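Local atomic coordinates of glycerate 2-kinase (Pyrococcus horikoshii, PDB entry 1X3L), a protein that catalyses the ATP-dependent phosphorylation of D-glycerate to 2-phosphoglycerate, and can also take the phosphate from other nucleotides or from pyrophosphate. Residues V191-D196 / N262-S267; P214-D219 / T252-L257; Q309-R314 / A431-K436. All coordinates share one frame; numbering follows the deposited sequence.

In the fold
Interaction 1 lies near the middle of the chain, where the last two strands of a parallel sheet pair; the Ile194 side chain is about 9 Å from that of Lys58, inferred by similarity to bind substrate. Interaction 2 ties together two parts of the connection between those strands, its centre 21 Å from that of interaction 1 and its nearest atoms about 6 Å away. A 1,2-ethanediol, probably from the crystallisation liquor, lies in this gap, hydrogen-bonded to Asp256 and Leu257 and about 3 Å from the Asn262 side chain. Interaction 3 belongs to the second, mixed sheet: its centre is about 34 Å from that of interaction 1 and about 50 Å from that of interaction 2, which lies on the opposite side of the chain's centre.

Interaction 1. Residues V191-D196 / N262-S267; sequences VLIISD and NFLIAS
Ile194 and Ala266 meet in the buried part of this contact. Ile194 sets CG1 against CB of Ala266 at 3.6 Å, and an alanine suits a spot faced by so bulky a branched neighbour. On the same face CB of Leu192 meets CD1 of Ile265 at 3.9 Å, while helix 23-30 packs over Leu192, Ile194 and Ile265. Backbone bonds run from Phe263 N to Val191 O, Ile193 N to Phe263 O and Ile265 N to Ile193 O. These are the two last strands of the six-stranded parallel sheet, and between Ile193 and Ile194 their register slips by one residue: a beta bulge. Beyond it Ser195 N reaches Ala266 O at 2.9 Å, nearly straight at 170°. Burial is less complete at Asn262, Phe263 and Leu264 of the outermost strand, on both faces. Asn262 OD1 lies 3.2 Å from Val191 CB; asparagine suits this partly exposed place because Thr210 satisfies its amide oxygen. The Phe263 ring turns its edge to Val191 O. Leu264, with CG anti to the backbone N (chi1 -179°), touches CB of Ser195 through CD1 at 3.6 Å, leaving the serine hydroxyl to Asp200 and the N-H of Val197.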
ATOM      1  N   VAL A 191     -14.344   5.797  -6.122  1.00 29.82           N
ATOM      2  CA  VAL A 191     -12.956   5.360  -6.169  1.00 28.63           C
ATOM      3  C   VAL A 191     -12.569   4.521  -4.962  1.00 29.14           C
ATOM      4  O   VAL A 191     -12.717   4.958  -3.822  1.00 28.23           O
ATOM      5  CB  VAL A 191     -12.010   6.584  -6.249  1.00 29.41           C
ATOM      6  CG1 VAL A 191     -10.568   6.131  -6.426  1.00 28.05           C
ATOM      7  CG2 VAL A 191     -12.435   7.487  -7.405  1.00 27.60           C
ATOM      8  N   LEU A 192     -12.092   3.307  -5.225  1.00 27.48           N
ATOM      9  CA  LEU A 192     -11.661   2.405  -4.165  1.00 28.15           C
ATOM     10  C   LEU A 192     -10.143   2.285  -4.283  1.00 27.66           C
ATOM     11  O   LEU A 192      -9.614   1.872  -5.318  1.00 27.56           O
ATOM     12  CB  LEU A 192     -12.336   1.037  -4.318  1.00 27.91           C
ATOM     13  CG  LEU A 192     -13.871   1.074  -4.421  1.00 29.71           C
ATOM     14  CD1 LEU A 192     -14.417  -0.352  -4.417  1.00 27.24           C
ATOM     15  CD2 LEU A 192     -14.460   1.875  -3.253  1.00 26.44           C
ATOM     16  N   ILE A 193      -9.446   2.652  -3.217  1.00 25.81           N
ATOM     17  CA  ILE A 193      -7.989   2.639  -3.227  1.00 26.52           C
ATOM     18  C   ILE A 193      -7.350   1.747  -2.160  1.00 26.85           C
ATOM     19  O   ILE A 193      -7.853   1.629  -1.045  1.00 26.86           O
ATOM     20  CB  ILE A 193      -7.454   4.076  -3.034  1.00 23.84           C
ATOM     21  CG1 ILE A 193      -8.136   5.013  -4.034  1.00 23.23           C
ATOM     22  CG2 ILE A 193      -5.941   4.110  -3.220  1.00 22.81           C
ATOM     23  CD1 ILE A 193      -7.897   6.493  -3.764  1.00 23.73           C
ATOM     24  N   ILE A 194      -6.239   1.119  -2.527  1.00 27.11           N
ATOM     25  CA  ILE A 194      -5.478   0.277  -1.614  1.00 27.19           C
ATOM     26  C   ILE A 194      -4.144   0.991  -1.482  1.00 26.78           C
ATOM     27  O   ILE A 194      -3.522   1.332  -2.484  1.00 27.35           O
ATOM     28  CB  ILE A 194      -5.254  -1.140  -2.178  1.00 29.03           C
ATOM     29  CG1 ILE A 194      -6.586  -1.894  -2.211  1.00 29.64           C
ATOM     30  CG2 ILE A 194      -4.233  -1.897  -1.301  1.00 30.70           C
ATOM     31  CD1 ILE A 194      -6.486  -3.298  -2.771  1.00 32.66           C
ATOM     32  N   SER A 195      -3.707   1.222  -0.250  1.00 25.88           N
ATOM     33  CA  SER A 195      -2.470   1.950  -0.019  1.00 27.25           C
ATOM     34  C   SER A 195      -1.278   1.166   0.502  1.00 27.24           C
ATOM     35  O   SER A 195      -1.362   0.523   1.544  1.00 24.62           O
ATOM     36  CB  SER A 195      -2.729   3.102   0.945  1.00 26.42           C
ATOM     37  OG  SER A 195      -1.516   3.765   1.237  1.00 26.65           O
ATOM     38  N   ASP A 196      -0.166   1.248  -0.224  1.00 28.70           N
ATOM     39  CA  ASP A 196       1.069   0.595   0.189  1.00 31.63           C
ATOM     40  C   ASP A 196       2.048   1.699   0.583  1.00 32.23           C
ATOM     41  O   ASP A 196       3.267   1.503   0.593  1.00 34.11           O
ATOM     42  CB  ASP A 196       1.646  -0.260  -0.950  1.00 35.01           C
ATOM     43  CG  ASP A 196       1.994   0.555  -2.187  1.00 37.95           C
ATOM     44  OD1 ASP A 196       1.689   1.767  -2.219  1.00 37.78           O
ATOM     45  OD2 ASP A 196       2.569  -0.026  -3.135  1.00 40.02           O
ATOM     46  N   ASN A 262     -13.610   9.455  -3.055  1.00 31.73           N
ATOM     47  CA  ASN A 262     -12.455   8.603  -2.832  1.00 31.46           C
ATOM     48  C   ASN A 262     -12.569   7.851  -1.513  1.00 31.04           C
ATOM     49  O   ASN A 262     -12.831   8.444  -0.468  1.00 29.96           O
ATOM     50  CB  ASN A 262     -11.182   9.447  -2.856  1.00 30.32           C
ATOM     51  CG  ASN A 262     -10.854   9.959  -4.246  1.00 32.84           C
ATOM     52  OD1 ASN A 262     -10.469   9.187  -5.125  1.00 31.04           O
ATOM     53  ND2 ASN A 262     -11.016  11.261  -4.457  1.00 30.85           N
ATOM     54  N   PHE A 263     -12.382   6.537  -1.586  1.00 30.14           N
ATOM     55  CA  PHE A 263     -12.449   5.666  -0.419  1.00 31.09           C
ATOM     56  C   PHE A 263     -11.170   4.836  -0.333  1.00 31.29           C
ATOM     57  O   PHE A 263     -10.753   4.218  -1.314  1.00 31.66           O
ATOM     58  CB  PHE A 263     -13.638   4.704  -0.528  1.00 30.49           C
ATOM     59  CG  PHE A 263     -14.975   5.387  -0.637  1.00 31.87           C
ATOM     60  CD1 PHE A 263     -15.675   5.768   0.507  1.00 32.63           C
ATOM     61  CD2 PHE A 263     -15.535   5.648  -1.886  1.00 30.91           C
ATOM     62  CE1 PHE A 263     -16.918   6.398   0.409  1.00 33.26           C
ATOM     63  CE2 PHE A 263     -16.777   6.276  -1.999  1.00 31.23           C
ATOM     64  CZ  PHE A 263     -17.470   6.651  -0.850  1.00 31.88           C
ATOM     65  N   LEU A 264     -10.543   4.835   0.835  1.00 29.29           N
ATOM     66  CA  LEU A 264      -9.346   4.039   1.052  1.00 30.53           C
ATOM     67  C   LEU A 264      -9.919   2.777   1.699  1.00 29.19           C
ATOM     68  O   LEU A 264     -10.447   2.835   2.813  1.00 28.60           O
ATOM     69  CB  LEU A 264      -8.389   4.773   2.005  1.00 30.70           C
ATOM     70  CG  LEU A 264      -7.049   4.101   2.340  1.00 32.47           C
ATOM     71  CD1 LEU A 264      -6.276   3.787   1.066  1.00 29.21           C
ATOM     72  CD2 LEU A 264      -6.237   5.024   3.252  1.00 32.17           C
ATOM     73  N   ILE A 265      -9.836   1.645   1.003  1.00 27.12           N
ATOM     74  CA  ILE A 265     -10.421   0.408   1.522  1.00 25.83           C
ATOM     75  C   ILE A 265      -9.465  -0.668   2.034  1.00 26.51           C
ATOM     76  O   ILE A 265      -9.898  -1.700   2.546  1.00 25.61           O
ATOM     77  CB  ILE A 265     -11.353  -0.225   0.472  1.00 28.00           C
ATOM     78  CG1 ILE A 265     -10.531  -0.753  -0.710  1.00 27.97           C
ATOM     79  CG2 ILE A 265     -12.355   0.821  -0.014  1.00 24.65           C
ATOM     80  CD1 ILE A 265     -11.313  -1.643  -1.652  1.00 28.98           C
ATOM     81  N   ALA A 266      -8.168  -0.442   1.886  1.00 26.78           N
ATOM     82  CA  ALA A 266      -7.180  -1.396   2.381  1.00 25.96           C
ATOM     83  C   ALA A 266      -5.959  -0.560   2.686  1.00 26.10           C
ATOM     84  O   ALA A 266      -5.520   0.234   1.852  1.00 26.95           O
ATOM     85  CB  ALA A 266      -6.865  -2.459   1.322  1.00 25.51           C
ATOM     86  N   SER A 267      -5.423  -0.725   3.889  1.00 25.73           N
ATOM     87  CA  SER A 267      -4.265   0.048   4.318  1.00 26.19           C
ATOM     88  C   SER A 267      -3.716  -0.575   5.586  1.00 26.52           C
ATOM     89  O   SER A 267      -4.335  -1.458   6.172  1.00 26.57           O
ATOM     90  CB  SER A 267      -4.682   1.484   4.630  1.00 26.49           C
ATOM     91  OG  SER A 267      -5.538   1.508   5.766  1.00 24.77           O
TER

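Interaction 2. Residues P214-D219 / T252-L257; sequences PTTFED and TLKEDL. With EDO (1,2-ethanediol), chain D.
The flat peptide group of Thr215 is met close to its plane by the ammonium of Lys254, with NZ 2.9 Å from Thr215 O and tilted 21° from the carbonyl plane. The same NZ stands above the carbonyl of Thr252, 55° out of its plane, in a 3.0 Å hydrogen bond to Thr252 O. A third backbone acceptor, the O of Asp213, completes the set, so three carbonyls from two parts of the chain share one charged group. Lysine suits the place because its long chain, bent at its second and fourth torsions, brings its ammonium to carbonyls of both parts of the chain. Along the way the lysine side chain crosses that of Thr216 at about a right angle, with CE 4.0 Å from Thr216 CG2. A methionine in place of Lys254 would probably leave the carbonyls of Thr215, Thr252 and Asp213 without their common donor and let the two loops part more easily. The Thr252 hydroxyl has its own partner, the carboxylate of Asp213.

Thr216 also begins helix 217-226 as its N-cap, and with Asp219 it forms a capping box. Asp219 N gives to Thr216 OG1 at 3.2 Å, and Thr216 N returns a bond to Asp219 OD2 at 3.0 Å, reaching that oxygen from 37° above the carboxylate plane. Threonine and aspartate fit these positions because each supplies a short side-chain acceptor for the other's backbone N-H. The Phe217 ring turns inward to an edge-to-face stack with His172.

Farther along 252-257, Leu257 N donates to O1 of a bound 1,2-ethanediol at 2.8 Å. O2 of the diol gives to Asp256 OD1 at 3.1 Å, an oxygen that also pairs with Lys212.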
ATOM      1  N   PRO A 214      -2.460  20.218  -5.915  1.00 38.18           N
ATOM      2  CA  PRO A 214      -2.202  21.645  -5.711  1.00 38.09           C
ATOM      3  C   PRO A 214      -1.068  22.230  -6.551  1.00 38.52           C
ATOM      4  O   PRO A 214      -1.019  23.438  -6.756  1.00 39.78           O
ATOM      5  CB  PRO A 214      -1.922  21.729  -4.210  1.00 37.36           C
ATOM      6  CG  PRO A 214      -1.261  20.421  -3.933  1.00 38.71           C
ATOM      7  CD  PRO A 214      -2.133  19.446  -4.703  1.00 36.64           C
ATOM      8  N   THR A 215      -0.157  21.390  -7.040  1.00 38.10           N
ATOM      9  CA  THR A 215       0.950  21.900  -7.846  1.00 39.37           C
ATOM     10  C   THR A 215       0.445  22.484  -9.170  1.00 39.57           C
ATOM     11  O   THR A 215      -0.646  22.147  -9.641  1.00 38.81           O
ATOM     12  CB  THR A 215       2.006  20.811  -8.129  1.00 38.57           C
ATOM     13  OG1 THR A 215       1.448  19.798  -8.972  1.00 39.10           O
ATOM     14  CG2 THR A 215       2.472  20.186  -6.821  1.00 43.23           C
ATOM     15  N   THR A 216       1.250  23.355  -9.767  1.00 38.57           N
ATOM     16  CA  THR A 216       0.874  24.019 -11.006  1.00 39.37           C
ATOM     17  C   THR A 216       1.914  23.864 -12.102  1.00 40.16           C
ATOM     18  O   THR A 216       2.982  23.291 -11.884  1.00 39.87           O
ATOM     19  CB  THR A 216       0.697  25.519 -10.761  1.00 40.13           C
ATOM     20  OG1 THR A 216       1.940  26.064 -10.304  1.00 39.34           O
ATOM     21  CG2 THR A 216      -0.367  25.769  -9.703  1.00 39.47           C
ATOM     22  N   PHE A 217       1.591  24.385 -13.284  1.00 40.22           N
ATOM     23  CA  PHE A 217       2.508  24.343 -14.418  1.00 39.21           C
ATOM     24  C   PHE A 217       3.732  25.170 -14.046  1.00 39.68           C
ATOM     25  O   PHE A 217       4.858  24.840 -14.413  1.00 41.21           O
ATOM     26  CB  PHE A 217       1.848  24.936 -15.668  1.00 35.38           C
ATOM     27  CG  PHE A 217       0.878  24.008 -16.343  1.00 32.76           C
ATOM     28  CD1 PHE A 217       1.324  22.852 -16.968  1.00 32.03           C
ATOM     29  CD2 PHE A 217      -0.486  24.286 -16.350  1.00 31.79           C
ATOM     30  CE1 PHE A 217       0.431  21.983 -17.589  1.00 32.46           C
ATOM     31  CE2 PHE A 217      -1.386  23.425 -16.969  1.00 32.66           C
ATOM     32  CZ  PHE A 217      -0.928  22.270 -17.590  1.00 31.91           C
ATOM     33  N   GLU A 218       3.501  26.247 -13.308  1.00 41.65           N
ATOM     34  CA  GLU A 218       4.584  27.118 -12.878  1.00 44.83           C
ATOM     35  C   GLU A 218       5.524  26.347 -11.950  1.00 44.83           C
ATOM     36  O   GLU A 218       6.746  26.486 -12.040  1.00 44.84           O
ATOM     37  CB  GLU A 218       4.008  28.342 -12.170  1.00 48.88           C
ATOM     38  CG  GLU A 218       5.021  29.419 -11.835  1.00 55.32           C
ATOM     39  CD  GLU A 218       4.355  30.750 -11.535  1.00 60.53           C
ATOM     40  OE1 GLU A 218       3.663  31.279 -12.437  1.00 63.98           O
ATOM     41  OE2 GLU A 218       4.517  31.265 -10.408  1.00 61.65           O
ATOM     42  N   ASP A 219       4.955  25.528 -11.066  1.00 42.94           N
ATOM     43  CA  ASP A 219       5.771  24.728 -10.156  1.00 42.10           C
ATOM     44  C   ASP A 219       6.608  23.745 -10.969  1.00 41.36           C
ATOM     45  O   ASP A 219       7.785  23.530 -10.682  1.00 41.03           O
ATOM     46  CB  ASP A 219       4.901  23.945  -9.162  1.00 40.92           C
ATOM     47  CG  ASP A 219       4.228  24.836  -8.138  1.00 43.71           C
ATOM     48  OD1 ASP A 219       4.809  25.882  -7.780  1.00 46.73           O
ATOM     49  OD2 ASP A 219       3.123  24.484  -7.675  1.00 45.24           O
ATOM     50  N   THR A 252      -4.136  20.641 -13.517  1.00 35.45           N
ATOM     51  CA  THR A 252      -4.496  19.392 -12.849  1.00 33.83           C
ATOM     52  C   THR A 252      -5.626  19.771 -11.889  1.00 35.63           C
ATOM     53  O   THR A 252      -5.806  20.952 -11.585  1.00 34.22           O
ATOM     54  CB  THR A 252      -3.305  18.797 -12.063  1.00 33.90           C
ATOM     55  OG1 THR A 252      -2.648  19.833 -11.325  1.00 32.40           O
ATOM     56  CG2 THR A 252      -2.307  18.141 -13.012  1.00 33.30           C
ATOM     57  N   LEU A 253      -6.393  18.789 -11.423  1.00 35.70           N
ATOM     58  CA  LEU A 253      -7.515  19.056 -10.526  1.00 35.34           C
ATOM     59  C   LEU A 253      -7.119  19.894  -9.311  1.00 36.19           C
ATOM     60  O   LEU A 253      -6.207  19.535  -8.566  1.00 35.70           O
ATOM     61  CB  LEU A 253      -8.149  17.740 -10.056  1.00 34.69           C
ATOM     62  CG  LEU A 253      -9.376  17.911  -9.156  1.00 33.05           C
ATOM     63  CD1 LEU A 253     -10.452  18.671  -9.914  1.00 31.45           C
ATOM     64  CD2 LEU A 253      -9.897  16.560  -8.708  1.00 34.83           C
ATOM     65  N   LYS A 254      -7.820  21.006  -9.113  1.00 37.14           N
ATOM     66  CA  LYS A 254      -7.540  21.908  -8.000  1.00 38.87           C
ATOM     67  C   LYS A 254      -8.635  21.902  -6.935  1.00 40.10           C
ATOM     68  O   LYS A 254      -8.366  22.150  -5.763  1.00 41.66           O
ATOM     69  CB  LYS A 254      -7.358  23.341  -8.526  1.00 38.31           C
ATOM     70  CG  LYS A 254      -6.127  23.540  -9.402  1.00 36.39           C
ATOM     71  CD  LYS A 254      -4.851  23.585  -8.570  1.00 34.68           C
ATOM     72  CE  LYS A 254      -3.612  23.511  -9.449  1.00 33.04           C
ATOM     73  NZ  LYS A 254      -3.492  22.178 -10.118  1.00 33.91           N
ATOM     74  N   GLU A 255      -9.864  21.605  -7.343  1.00 41.64           N
ATOM     75  CA  GLU A 255     -10.998  21.604  -6.427  1.00 44.42           C
ATOM     76  C   GLU A 255     -11.622  20.221  -6.255  1.00 44.47           C
ATOM     77  O   GLU A 255     -11.364  19.307  -7.037  1.00 44.57           O
ATOM     78  CB  GLU A 255     -12.071  22.565  -6.941  1.00 47.81           C
ATOM     79  CG  GLU A 255     -11.588  23.985  -7.197  1.00 53.77           C
ATOM     80  CD  GLU A 255     -11.418  24.783  -5.921  1.00 56.61           C
ATOM     81  OE1 GLU A 255     -12.432  25.013  -5.227  1.00 58.78           O
ATOM     82  OE2 GLU A 255     -10.274  25.180  -5.609  1.00 59.47           O
ATOM     83  N   ASP A 256     -12.454  20.084  -5.227  1.00 42.87           N
ATOM     84  CA  ASP A 256     -13.140  18.827  -4.962  1.00 43.63           C
ATOM     85  C   ASP A 256     -14.309  18.680  -5.927  1.00 41.99           C
ATOM     86  O   ASP A 256     -14.958  19.664  -6.276  1.00 41.37           O
ATOM     87  CB  ASP A 256     -13.669  18.790  -3.522  1.00 45.74           C
ATOM     88  CG  ASP A 256     -12.590  18.450  -2.503  1.00 49.35           C
ATOM     89  OD1 ASP A 256     -12.025  17.338  -2.583  1.00 48.68           O
ATOM     90  OD2 ASP A 256     -12.311  19.295  -1.620  1.00 50.57           O
ATOM     91  N   LEU A 257     -14.563  17.450  -6.361  1.00 39.95           N
ATOM     92  CA  LEU A 257     -15.670  17.157  -7.263  1.00 38.34           C
ATOM     93  C   LEU A 257     -16.748  16.449  -6.444  1.00 38.86           C
ATOM     94  O   LEU A 257     -16.573  15.303  -6.023  1.00 38.60           O
ATOM     95  CB  LEU A 257     -15.208  16.250  -8.406  1.00 36.61           C
ATOM     96  CG  LEU A 257     -14.157  16.815  -9.364  1.00 37.61           C
ATOM     97  CD1 LEU A 257     -13.696  15.735 -10.330  1.00 33.95           C
ATOM     98  CD2 LEU A 257     -14.750  17.996 -10.119  1.00 36.62           C
TER
HETATM   99  C1  EDO D 502     -12.490  14.331  -6.099  1.00 44.53           C
HETATM  100  O1  EDO D 502     -13.721  14.855  -5.567  1.00 43.78           O
HETATM  101  C2  EDO D 502     -11.290  14.931  -5.360  1.00 43.97           C
HETATM  102  O2  EDO D 502     -11.360  14.614  -3.966  1.00 45.27           O

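Interaction 3. Residues Q309-R314 / A431-K436; sequences QEIAER and AIVTSK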
ATOM      1  N   GLN A 309       8.209  -5.064  28.461  1.00 26.66           N
ATOM      2  CA  GLN A 309       8.821  -5.267  29.774  1.00 28.11           C
ATOM      3  C   GLN A 309       8.048  -4.527  30.865  1.00 26.15           C
ATOM      4  O   GLN A 309       7.740  -5.087  31.917  1.00 26.18           O
ATOM      5  CB  GLN A 309      10.255  -4.739  29.804  1.00 30.09           C
ATOM      6  CG  GLN A 309      11.310  -5.617  29.198  1.00 35.05           C
ATOM      7  CD  GLN A 309      12.703  -5.052  29.435  1.00 37.78           C
ATOM      8  OE1 GLN A 309      13.053  -3.984  28.922  1.00 37.46           O
ATOM      9  NE2 GLN A 309      13.499  -5.758  30.229  1.00 36.22           N
ATOM     10  N   GLU A 310       7.764  -3.256  30.608  1.00 24.12           N
ATOM     11  CA  GLU A 310       7.053  -2.405  31.555  1.00 24.56           C
ATOM     12  C   GLU A 310       5.670  -2.978  31.877  1.00 24.07           C
ATOM     13  O   GLU A 310       5.254  -3.008  33.033  1.00 22.77           O
ATOM     14  CB  GLU A 310       6.923  -0.995  30.971  1.00 23.55           C
ATOM     15  CG  GLU A 310       6.589   0.101  31.975  1.00 22.47           C
ATOM     16  CD  GLU A 310       7.727   0.388  32.951  1.00 28.61           C
ATOM     17  OE1 GLU A 310       8.894   0.035  32.655  1.00 27.13           O
ATOM     18  OE2 GLU A 310       7.452   0.983  34.016  1.00 30.83           O
ATOM     19  N   ILE A 311       4.970  -3.433  30.844  1.00 23.62           N
ATOM     20  CA  ILE A 311       3.636  -4.009  30.999  1.00 26.03           C
ATOM     21  C   ILE A 311       3.659  -5.271  31.868  1.00 28.17           C
ATOM     22  O   ILE A 311       2.870  -5.408  32.802  1.00 27.80           O
ATOM     23  CB  ILE A 311       3.022  -4.344  29.603  1.00 26.33           C
ATOM     24  CG1 ILE A 311       2.707  -3.041  28.855  1.00 22.97           C
ATOM     25  CG2 ILE A 311       1.759  -5.210  29.756  1.00 23.31           C
ATOM     26  CD1 ILE A 311       2.174  -3.244  27.455  1.00 22.60           C
ATOM     27  N   ALA A 312       4.570  -6.189  31.563  1.00 29.23           N
ATOM     28  CA  ALA A 312       4.668  -7.433  32.318  1.00 32.60           C
ATOM     29  C   ALA A 312       5.205  -7.212  33.729  1.00 35.64           C
ATOM     30  O   ALA A 312       4.873  -7.951  34.658  1.00 35.24           O
ATOM     31  CB  ALA A 312       5.563  -8.421  31.576  1.00 32.49           C
ATOM     32  N   GLU A 313       6.020  -6.177  33.890  1.00 36.97           N
ATOM     33  CA  GLU A 313       6.630  -5.889  35.178  1.00 38.12           C
ATOM     34  C   GLU A 313       5.800  -5.018  36.119  1.00 37.42           C
ATOM     35  O   GLU A 313       5.735  -5.297  37.315  1.00 36.23           O
ATOM     36  CB  GLU A 313       7.996  -5.231  34.955  1.00 41.31           C
ATOM     37  CG  GLU A 313       8.850  -5.078  36.204  1.00 48.72           C
ATOM     38  CD  GLU A 313       9.365  -6.411  36.720  1.00 53.37           C
ATOM     39  OE1 GLU A 313       9.927  -7.182  35.909  1.00 55.69           O
ATOM     40  OE2 GLU A 313       9.212  -6.685  37.930  1.00 53.92           O
ATOM     41  N   ARG A 314       5.164  -3.977  35.586  1.00 35.02           N
ATOM     42  CA  ARG A 314       4.390  -3.049  36.413  1.00 34.38           C
ATOM     43  C   ARG A 314       2.944  -2.797  35.998  1.00 33.44           C
ATOM     44  O   ARG A 314       2.255  -1.991  36.625  1.00 33.91           O
ATOM     45  CB  ARG A 314       5.116  -1.705  36.466  1.00 35.36           C
ATOM     46  CG  ARG A 314       6.544  -1.779  36.982  1.00 38.87           C
ATOM     47  CD  ARG A 314       7.360  -0.610  36.460  1.00 43.86           C
ATOM     48  NE  ARG A 314       8.712  -0.559  37.019  1.00 45.65           N
ATOM     49  CZ  ARG A 314       8.995  -0.149  38.251  1.00 42.90           C
ATOM     50  NH1 ARG A 314       8.021   0.250  39.059  1.00 41.68           N
ATOM     51  NH2 ARG A 314      10.254  -0.130  38.670  1.00 41.99           N
ATOM     52  N   ALA A 431       2.302  -7.163  19.541  1.00 22.31           N
ATOM     53  CA  ALA A 431       2.905  -7.544  20.815  1.00 23.04           C
ATOM     54  C   ALA A 431       1.800  -8.010  21.759  1.00 25.14           C
ATOM     55  O   ALA A 431       0.838  -7.285  22.018  1.00 24.94           O
ATOM     56  CB  ALA A 431       3.664  -6.359  21.424  1.00 23.73           C
ATOM     57  N   ILE A 432       1.935  -9.226  22.272  1.00 25.29           N
ATOM     58  CA  ILE A 432       0.925  -9.771  23.163  1.00 26.14           C
ATOM     59  C   ILE A 432       1.482 -10.060  24.546  1.00 27.41           C
ATOM     60  O   ILE A 432       2.541 -10.668  24.679  1.00 27.75           O
ATOM     61  CB  ILE A 432       0.346 -11.094  22.604  1.00 26.31           C
ATOM     62  CG1 ILE A 432      -0.185 -10.877  21.185  1.00 26.63           C
ATOM     63  CG2 ILE A 432      -0.754 -11.609  23.526  1.00 27.26           C
ATOM     64  CD1 ILE A 432      -0.547 -12.164  20.468  1.00 27.63           C
ATOM     65  N   VAL A 433       0.778  -9.601  25.576  1.00 28.44           N
ATOM     66  CA  VAL A 433       1.179  -9.882  26.952  1.00 29.29           C
ATOM     67  C   VAL A 433      -0.061 -10.492  27.601  1.00 30.30           C
ATOM     68  O   VAL A 433      -1.099  -9.845  27.710  1.00 29.08           O
ATOM     69  CB  VAL A 433       1.595  -8.617  27.720  1.00 29.54           C
ATOM     70  CG1 VAL A 433       2.096  -9.003  29.109  1.00 33.11           C
ATOM     71  CG2 VAL A 433       2.685  -7.872  26.961  1.00 29.42           C
ATOM     72  N   THR A 434       0.040 -11.750  28.011  1.00 32.63           N
ATOM     73  CA  THR A 434      -1.100 -12.430  28.608  1.00 33.96           C
ATOM     74  C   THR A 434      -1.123 -12.359  30.127  1.00 36.31           C
ATOM     75  O   THR A 434      -2.170 -12.538  30.744  1.00 37.95           O
ATOM     76  CB  THR A 434      -1.134 -13.907  28.179  1.00 33.00           C
ATOM     77  OG1 THR A 434       0.123 -14.522  28.485  1.00 35.13           O
ATOM     78  CG2 THR A 434      -1.386 -14.020  26.681  1.00 34.28           C
ATOM     79  N   SER A 435       0.021 -12.081  30.736  1.00 37.30           N
ATOM     80  CA  SER A 435       0.077 -12.022  32.189  1.00 40.24           C
ATOM     81  C   SER A 435       1.332 -11.312  32.676  1.00 41.80           C
ATOM     82  O   SER A 435       2.326 -11.237  31.955  1.00 40.14           O
ATOM     83  CB  SER A 435       0.037 -13.448  32.750  1.00 41.61           C
ATOM     84  OG  SER A 435       0.082 -13.446  34.163  1.00 47.13           O
ATOM     85  N   LYS A 436       1.278 -10.789  33.901  1.00 43.50           N
ATOM     86  CA  LYS A 436       2.421 -10.099  34.493  1.00 46.58           C
ATOM     87  C   LYS A 436       3.395 -11.111  35.096  1.00 47.80           C
ATOM     88  O   LYS A 436       2.974 -12.266  35.322  1.00 48.80           O
ATOM     89  CB  LYS A 436       1.953  -9.136  35.588  1.00 47.80           C
ATOM     90  CG  LYS A 436       1.122  -7.967  35.086  1.00 49.28           C
ATOM     91  CD  LYS A 436       0.613  -7.105  36.235  1.00 53.27           C
ATOM     92  CE  LYS A 436       1.757  -6.520  37.047  1.00 55.43           C
ATOM     93  NZ  LYS A 436       1.268  -5.644  38.148  1.00 58.77           N
TER
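Lys436, the last residue of the modelled chain, runs over the end of helix 297-314 and touches it mostly through the helix backbone. Its CB lies 3.3 Å from Ala312 O. CG, anti to the carbonyl carbon of Lys436 (chi1 -66°), lies over two successive helix carbonyls, 3.8 Å from both Ile311 O and Ala312 O. The chain then bends at its third torsion, which places CE 4.0 Å from the carbonyl carbon of Arg314. At the tip NZ comes to 4.1 Å from Arg314 O, too far for a hydrogen bond. A positive charge is nevertheless well matched to this spot, since the C-terminal end of a helix gathers carbonyl oxygens whose partial negative charge would probably favour it. Lysine also suits this exposed end of the helix, its methylenes lying against the backbone while the ammonium stays at the surface.

Helix 297-314 connects the neighbouring parallel strands 285-290 and 322-328 in a beta-alpha-beta crossover, and here it packs on strand 427-435, next along the mixed sheet and antiparallel to 322-328. Within the segments the two axes run almost the same way, 8° apart, with a closest approach of 9.2 Å.

The apolar part of the contact lies deeper. Ile311 presses CG2 against both methyls of Val433, the shorter approach being 3.9 Å to CG1. Ala312 adds its CB at 4.3 Å from Val433 CG1; so small a side chain lets the chain end come close, with the alpha carbons of Ala312 and Lys436 only 4.1 Å apart. Beta-branched Val433 suits its strand, Ile311 the buried helix face by its apolar bulk, and both also lean on Pro320 and Val322. The opposite face of the strand, at Ile432, is packed by helix 6-20.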